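Local coordinates for spore coat polysaccharide biosynthesis protein SpsE (Bacillus subtilis, PDB 1VLI) that probably acts as an N-acylneuraminate-9-phosphate synthase-type enzyme in the biosynthesis of spore coat polysaccharide, at residues I162-H174 against K301-Y315. Numbering follows the deposited sequence.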
loop_
_atom_site.group_PDB
_atom_site.type_symbol
_atom_site.label_atom_id
_atom_site.label_comp_id
_atom_site.label_asym_id
_atom_site.label_seq_id
_atom_site.Cartn_x
_atom_site.Cartn_y
_atom_site.Cartn_z
ATOM N N ILE A 162 -0.693 -4.388 6.134
ATOM C CA ILE A 162 -1.143 -2.994 6.102
ATOM C C ILE A 162 -1.664 -2.723 4.723
ATOM O O ILE A 162 -0.902 -2.874 3.756
ATOM C CB ILE A 162 0.017 -2.040 6.373
ATOM C CG1 ILE A 162 0.750 -2.430 7.655
ATOM C CG2 ILE A 162 -0.481 -0.592 6.451
ATOM C CD1 ILE A 162 2.071 -1.709 7.821
ATOM N N PHE A 163 -2.943 -2.365 4.597
ATOM C CA PHE A 163 -3.434 -2.065 3.251
ATOM C C PHE A 163 -4.024 -0.670 3.113
ATOM O O PHE A 163 -4.585 -0.127 4.053
ATOM C CB PHE A 163 -4.280 -3.190 2.654
ATOM C CG PHE A 163 -5.659 -3.323 3.239
ATOM C CD1 PHE A 163 -6.736 -2.535 2.754
ATOM C CD2 PHE A 163 -5.916 -4.275 4.221
ATOM C CE1 PHE A 163 -8.004 -2.706 3.236
ATOM C CE2 PHE A 163 -7.210 -4.433 4.736
ATOM C CZ PHE A 163 -8.259 -3.661 4.230
ATOM N N SER A 164 -3.817 -0.069 1.949
ATOM C CA SER A 164 -4.200 1.289 1.731
ATOM C C SER A 164 -5.529 1.339 0.985
ATOM O O SER A 164 -5.946 0.362 0.369
ATOM C CB SER A 164 -3.090 1.985 0.974
ATOM O OG SER A 164 -2.152 2.528 1.899
ATOM N N THR A 165 -6.205 2.466 1.037
ATOM C CA THR A 165 -7.565 2.518 0.504
ATOM C C THR A 165 -7.893 3.728 -0.372
ATOM O O THR A 165 -9.055 4.177 -0.383
ATOM C CB THR A 165 -8.572 2.467 1.668
ATOM O OG1 THR A 165 -8.399 3.625 2.489
ATOM C CG2 THR A 165 -8.291 1.280 2.617
ATOM N N ALA A 166 -6.914 4.267 -1.104
ATOM C CA ALA A 166 -7.198 5.428 -1.954
ATOM C C ALA A 166 -8.254 5.073 -2.975
ATOM O O ALA A 166 -8.155 4.037 -3.657
ATOM C CB ALA A 166 -5.965 5.931 -2.656
ATOM N N GLY A 167 -9.273 5.923 -3.072
ATOM C CA GLY A 167 -10.336 5.746 -4.076
ATOM C C GLY A 167 -11.305 4.584 -3.867
ATOM O O GLY A 167 -12.088 4.270 -4.767
ATOM N N ALA A 168 -11.264 3.968 -2.679
ATOM C CA ALA A 168 -12.026 2.760 -2.382
ATOM C C ALA A 168 -13.354 3.167 -1.797
ATOM O O ALA A 168 -13.482 4.251 -1.243
ATOM C CB ALA A 168 -11.277 1.875 -1.395
ATOM N N GLU A 169 -14.343 2.298 -1.931
ATOM C CA GLU A 169 -15.559 2.449 -1.173
ATOM C C GLU A 169 -15.559 1.400 -0.080
ATOM O O GLU A 169 -14.637 0.571 0.001
ATOM C CB GLU A 169 -16.747 2.336 -2.097
ATOM C CG GLU A 169 -16.678 3.432 -3.132
ATOM C CD GLU A 169 -18.032 3.792 -3.660
ATOM O OE1 GLU A 169 -18.737 2.896 -4.165
ATOM O OE2 GLU A 169 -18.383 4.976 -3.563
ATOM N N ILE A 170 -16.568 1.449 0.779
ATOM C CA ILE A 170 -16.591 0.622 1.984
ATOM C C ILE A 170 -16.599 -0.898 1.678
ATOM O O ILE A 170 -15.966 -1.707 2.381
ATOM C CB ILE A 170 -17.706 1.123 2.965
ATOM C CG1 ILE A 170 -17.591 0.487 4.351
ATOM C CG2 ILE A 170 -19.119 0.963 2.386
ATOM C CD1 ILE A 170 -16.467 1.006 5.172
ATOM N N SER A 171 -17.244 -1.265 0.580
ATOM C CA SER A 171 -17.334 -2.649 0.195
ATOM C C SER A 171 -15.988 -3.216 -0.251
ATOM O O SER A 171 -15.711 -4.384 0.001
ATOM C CB SER A 171 -18.386 -2.810 -0.890
ATOM O OG SER A 171 -18.195 -1.805 -1.859
ATOM N N ASP A 172 -15.147 -2.403 -0.888
ATOM C CA ASP A 172 -13.772 -2.852 -1.245
ATOM C C ASP A 172 -12.932 -3.080 0.008
ATOM O O ASP A 172 -12.118 -4.040 0.093
ATOM C CB ASP A 172 -13.057 -1.810 -2.120
ATOM C CG ASP A 172 -13.939 -1.274 -3.252
ATOM O OD1 ASP A 172 -14.493 -2.092 -4.002
ATOM O OD2 ASP A 172 -14.127 -0.055 -3.464
ATOM N N VAL A 173 -13.127 -2.192 0.984
ATOM C CA VAL A 173 -12.367 -2.261 2.218
ATOM C C VAL A 173 -12.786 -3.550 2.937
ATOM O O VAL A 173 -11.941 -4.366 3.375
ATOM C CB VAL A 173 -12.572 -1.006 3.038
ATOM C CG1 VAL A 173 -11.916 -1.099 4.351
ATOM C CG2 VAL A 173 -11.990 0.172 2.323
ATOM N N HIS A 174 -14.093 -3.785 2.942
ATOM C CA HIS A 174 -14.654 -4.965 3.570
ATOM C C HIS A 174 -14.208 -6.277 2.948
ATOM O O HIS A 174 -13.904 -7.228 3.672
ATOM C CB HIS A 174 -16.165 -4.876 3.546
ATOM C CG HIS A 174 -16.841 -6.036 4.193
ATOM N ND1 HIS A 174 -16.864 -6.213 5.558
ATOM C CD2 HIS A 174 -17.555 -7.057 3.669
ATOM C CE1 HIS A 174 -17.546 -7.306 5.847
ATOM N NE2 HIS A 174 -17.984 -7.831 4.720
ATOM N N LYS A 301 -16.870 7.071 2.617
ATOM C CA LYS A 301 -15.623 6.527 2.046
ATOM C C LYS A 301 -15.843 6.365 0.572
ATOM O O LYS A 301 -16.716 5.601 0.161
ATOM C CB LYS A 301 -15.256 5.169 2.654
ATOM C CG LYS A 301 -13.993 4.537 2.089
ATOM C CD LYS A 301 -12.837 5.509 2.117
ATOM C CE LYS A 301 -11.563 4.828 1.671
ATOM N NZ LYS A 301 -10.386 5.761 1.823
ATOM N N THR A 302 -15.064 7.111 -0.211
ATOM C CA THR A 302 -15.216 7.164 -1.667
ATOM C C THR A 302 -13.995 7.814 -2.363
ATOM O O THR A 302 -13.146 8.382 -1.703
ATOM C CB THR A 302 -16.555 7.879 -2.043
ATOM O OG1 THR A 302 -16.772 7.761 -3.448
ATOM C CG2 THR A 302 -16.501 9.395 -1.788
ATOM N N THR A 303 -13.913 7.725 -3.690
ATOM C CA THR A 303 -12.883 8.442 -4.457
ATOM C C THR A 303 -13.125 9.976 -4.479
ATOM O O THR A 303 -14.283 10.435 -4.453
ATOM C CB THR A 303 -12.792 7.836 -5.882
ATOM O OG1 THR A 303 -11.599 8.294 -6.536
ATOM C CG2 THR A 303 -13.946 8.316 -6.765
ATOM N N THR A 304 -12.049 10.768 -4.508
ATOM C CA THR A 304 -12.183 12.240 -4.482
ATOM C C THR A 304 -12.378 12.863 -5.880
ATOM O O THR A 304 -12.235 12.178 -6.905
ATOM C CB THR A 304 -11.007 12.940 -3.712
ATOM O OG1 THR A 304 -9.746 12.542 -4.268
ATOM C CG2 THR A 304 -10.936 12.495 -2.237
ATOM N N ALA A 305 -12.731 14.155 -5.904
ATOM C CA ALA A 305 -12.802 14.937 -7.145
ATOM C C ALA A 305 -11.474 14.943 -7.933
ATOM O O ALA A 305 -11.504 14.939 -9.164
ATOM C CB ALA A 305 -13.291 16.365 -6.867
ATOM N N ILE A 306 -10.331 14.929 -7.220
ATOM C CA ILE A 306 -8.964 14.895 -7.824
ATOM C C ILE A 306 -8.369 13.486 -8.081
ATOM O O ILE A 306 -7.288 13.358 -8.676
ATOM C CB ILE A 306 -7.937 15.774 -7.017
ATOM C CG1 ILE A 306 -7.848 15.313 -5.557
ATOM C CG2 ILE A 306 -8.254 17.272 -7.163
ATOM C CD1 ILE A 306 -6.598 15.753 -4.832
ATOM N N GLU A 307 -9.064 12.445 -7.621
ATOM C CA GLU A 307 -8.739 11.057 -7.985
ATOM C C GLU A 307 -9.654 10.569 -9.139
ATOM O O GLU A 307 -9.163 10.150 -10.188
ATOM C CB GLU A 307 -8.800 10.123 -6.755
ATOM C CG GLU A 307 -7.700 10.341 -5.708
ATOM C CD GLU A 307 -8.073 9.829 -4.311
ATOM O OE1 GLU A 307 -9.200 10.083 -3.826
ATOM O OE2 GLU A 307 -7.229 9.175 -3.675
ATOM N N GLY A 308 -10.972 10.635 -8.933
ATOM C CA GLY A 308 -11.968 10.393 -9.988
ATOM C C GLY A 308 -12.140 8.962 -10.482
ATOM O O GLY A 308 -11.628 8.609 -11.553
ATOM N N GLU A 309 -12.893 8.161 -9.717
ATOM C CA GLU A 309 -13.194 6.723 -9.987
ATOM C C GLU A 309 -12.016 5.854 -10.479
ATOM O O GLU A 309 -12.079 5.203 -11.537
ATOM C CB GLU A 309 -14.453 6.547 -10.853
ATOM C CG GLU A 309 -14.314 7.019 -12.290
ATOM C CD GLU A 309 -15.620 6.959 -13.047
ATOM O OE1 GLU A 309 -16.643 7.454 -12.514
ATOM O OE2 GLU A 309 -15.617 6.423 -14.179
ATOM N N ILE A 310 -10.953 5.853 -9.674
ATOM C CA ILE A 310 -9.777 5.029 -9.920
ATOM C C ILE A 310 -10.085 3.559 -9.640
ATOM O O ILE A 310 -9.406 2.655 -10.135
ATOM C CB ILE A 310 -8.573 5.524 -9.079
ATOM C CG1 ILE A 310 -9.006 5.902 -7.659
ATOM C CG2 ILE A 310 -7.884 6.712 -9.766
ATOM C CD1 ILE A 310 -7.829 6.078 -6.694
ATOM N N ARG A 311 -11.130 3.334 -8.850
ATOM C CA ARG A 311 -11.629 1.984 -8.600
ATOM C C ARG A 311 -12.139 1.275 -9.864
ATOM O O ARG A 311 -12.166 0.044 -9.927
ATOM C CB ARG A 311 -12.672 1.975 -7.463
ATOM C CG ARG A 311 -13.845 2.941 -7.597
ATOM C CD ARG A 311 -14.804 2.886 -6.416
ATOM N NE ARG A 311 -15.065 1.512 -5.969
ATOM C CZ ARG A 311 -15.980 0.700 -6.499
ATOM N NH1 ARG A 311 -16.748 1.105 -7.510
ATOM N NH2 ARG A 311 -16.137 -0.524 -6.014
ATOM N N ASN A 312 -12.516 2.062 -10.867
ATOM C CA ASN A 312 -12.945 1.531 -12.162
ATOM C C ASN A 312 -11.795 1.375 -13.170
ATOM O O ASN A 312 -11.690 0.341 -13.821
ATOM C CB ASN A 312 -14.084 2.388 -12.770
ATOM C CG ASN A 312 -15.385 2.363 -11.931
ATOM O OD1 ASN A 312 -15.964 3.416 -11.620
ATOM N ND2 ASN A 312 -15.844 1.163 -11.576
ATOM N N PHE A 313 -10.947 2.402 -13.281
ATOM C CA PHE A 313 -9.862 2.440 -14.274
ATOM C C PHE A 313 -8.439 2.153 -13.742
ATOM O O PHE A 313 -7.511 2.036 -14.551
ATOM C CB PHE A 313 -9.889 3.759 -15.098
ATOM C CG PHE A 313 -9.187 4.951 -14.434
ATOM C CD1 PHE A 313 -7.799 5.143 -14.568
ATOM C CD2 PHE A 313 -9.920 5.905 -13.711
ATOM C CE1 PHE A 313 -7.145 6.246 -13.957
ATOM C CE2 PHE A 313 -9.276 7.016 -13.104
ATOM C CZ PHE A 313 -7.886 7.183 -13.230
ATOM N N ALA A 314 -8.260 2.045 -12.415
ATOM C CA ALA A 314 -6.909 1.866 -11.843
ATOM C C ALA A 314 -6.655 0.647 -10.931
ATOM O O ALA A 314 -5.494 0.202 -10.831
ATOM C CB ALA A 314 -6.416 3.159 -11.169
ATOM N N TYR A 315 -7.702 0.114 -10.282
ATOM C CA TYR A 315 -7.597 -1.171 -9.575
ATOM C C TYR A 315 -7.304 -2.301 -10.547
ATOM O O TYR A 315 -7.396 -2.112 -11.759
ATOM C CB TYR A 315 -8.872 -1.505 -8.841
ATOM C CG TYR A 315 -9.133 -0.624 -7.673
ATOM C CD1 TYR A 315 -8.197 0.345 -7.282
ATOM C CD2 TYR A 315 -10.306 -0.758 -6.926
ATOM C CE1 TYR A 315 -8.438 1.188 -6.185
ATOM C CE2 TYR A 315 -10.552 0.093 -5.805
ATOM C CZ TYR A 315 -9.617 1.052 -5.464
ATOM O OH TYR A 315 -9.818 1.867 -4.390
HETATM O O HOH W 1 -11.298 6.734 -0.963
HETATM O O HOH W 2 -18.379 3.621 0.774
#
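Arg311 and Asp172 form a side-on salt bridge: NH2 of Arg311 reaches OD1 of Asp172 at 3.0 Å and NE reaches OD2 at 3.1 Å. Both oxygens offer syn lone pairs, and the carboxylate and guanidinium planes, 22° apart, are nearly coplanar, an arrangement that should restrict rotation of the guanidinium. OD2 of Asp172 also accepts from the backbone N of Glu169, the N-cap residue, at 2.8 Å, with an N-H...O angle of 170°, so the helix start and the arginine share one carboxylate. OE1 of Glu169 lies over one guanidinium face, contributing charge alone, while its OE2 takes a bond from Thr302 OG1 on the anti side.

Two further side chains grip the type II turn Thr165-Ala168. Tyr315 OH donates to Ala166 O at 2.8 Å, and that oxygen lies at the edge of the ring, in its plane. Lys301, with CG anti to its backbone N (chi1 179°) and a bend at chi2, carries NZ to Thr165 O and OG1; OG1 also bonds Met191 O. NZ and Ala168 N approach Thr165 O from opposite faces.

Apolar contact centres on Gly167, whose CA packs against Ile310 CD1 (3.6 Å) and Thr303 CB (3.7 Å). Its positive phi suits the turn.

With Ala166's side chain about 9 Å from the bound zinc, the turn, here packed against residues 301-315, joins strand 161-164 to helix 170-181 as a strand-to-helix loop of the NeuB-family TIM barrel.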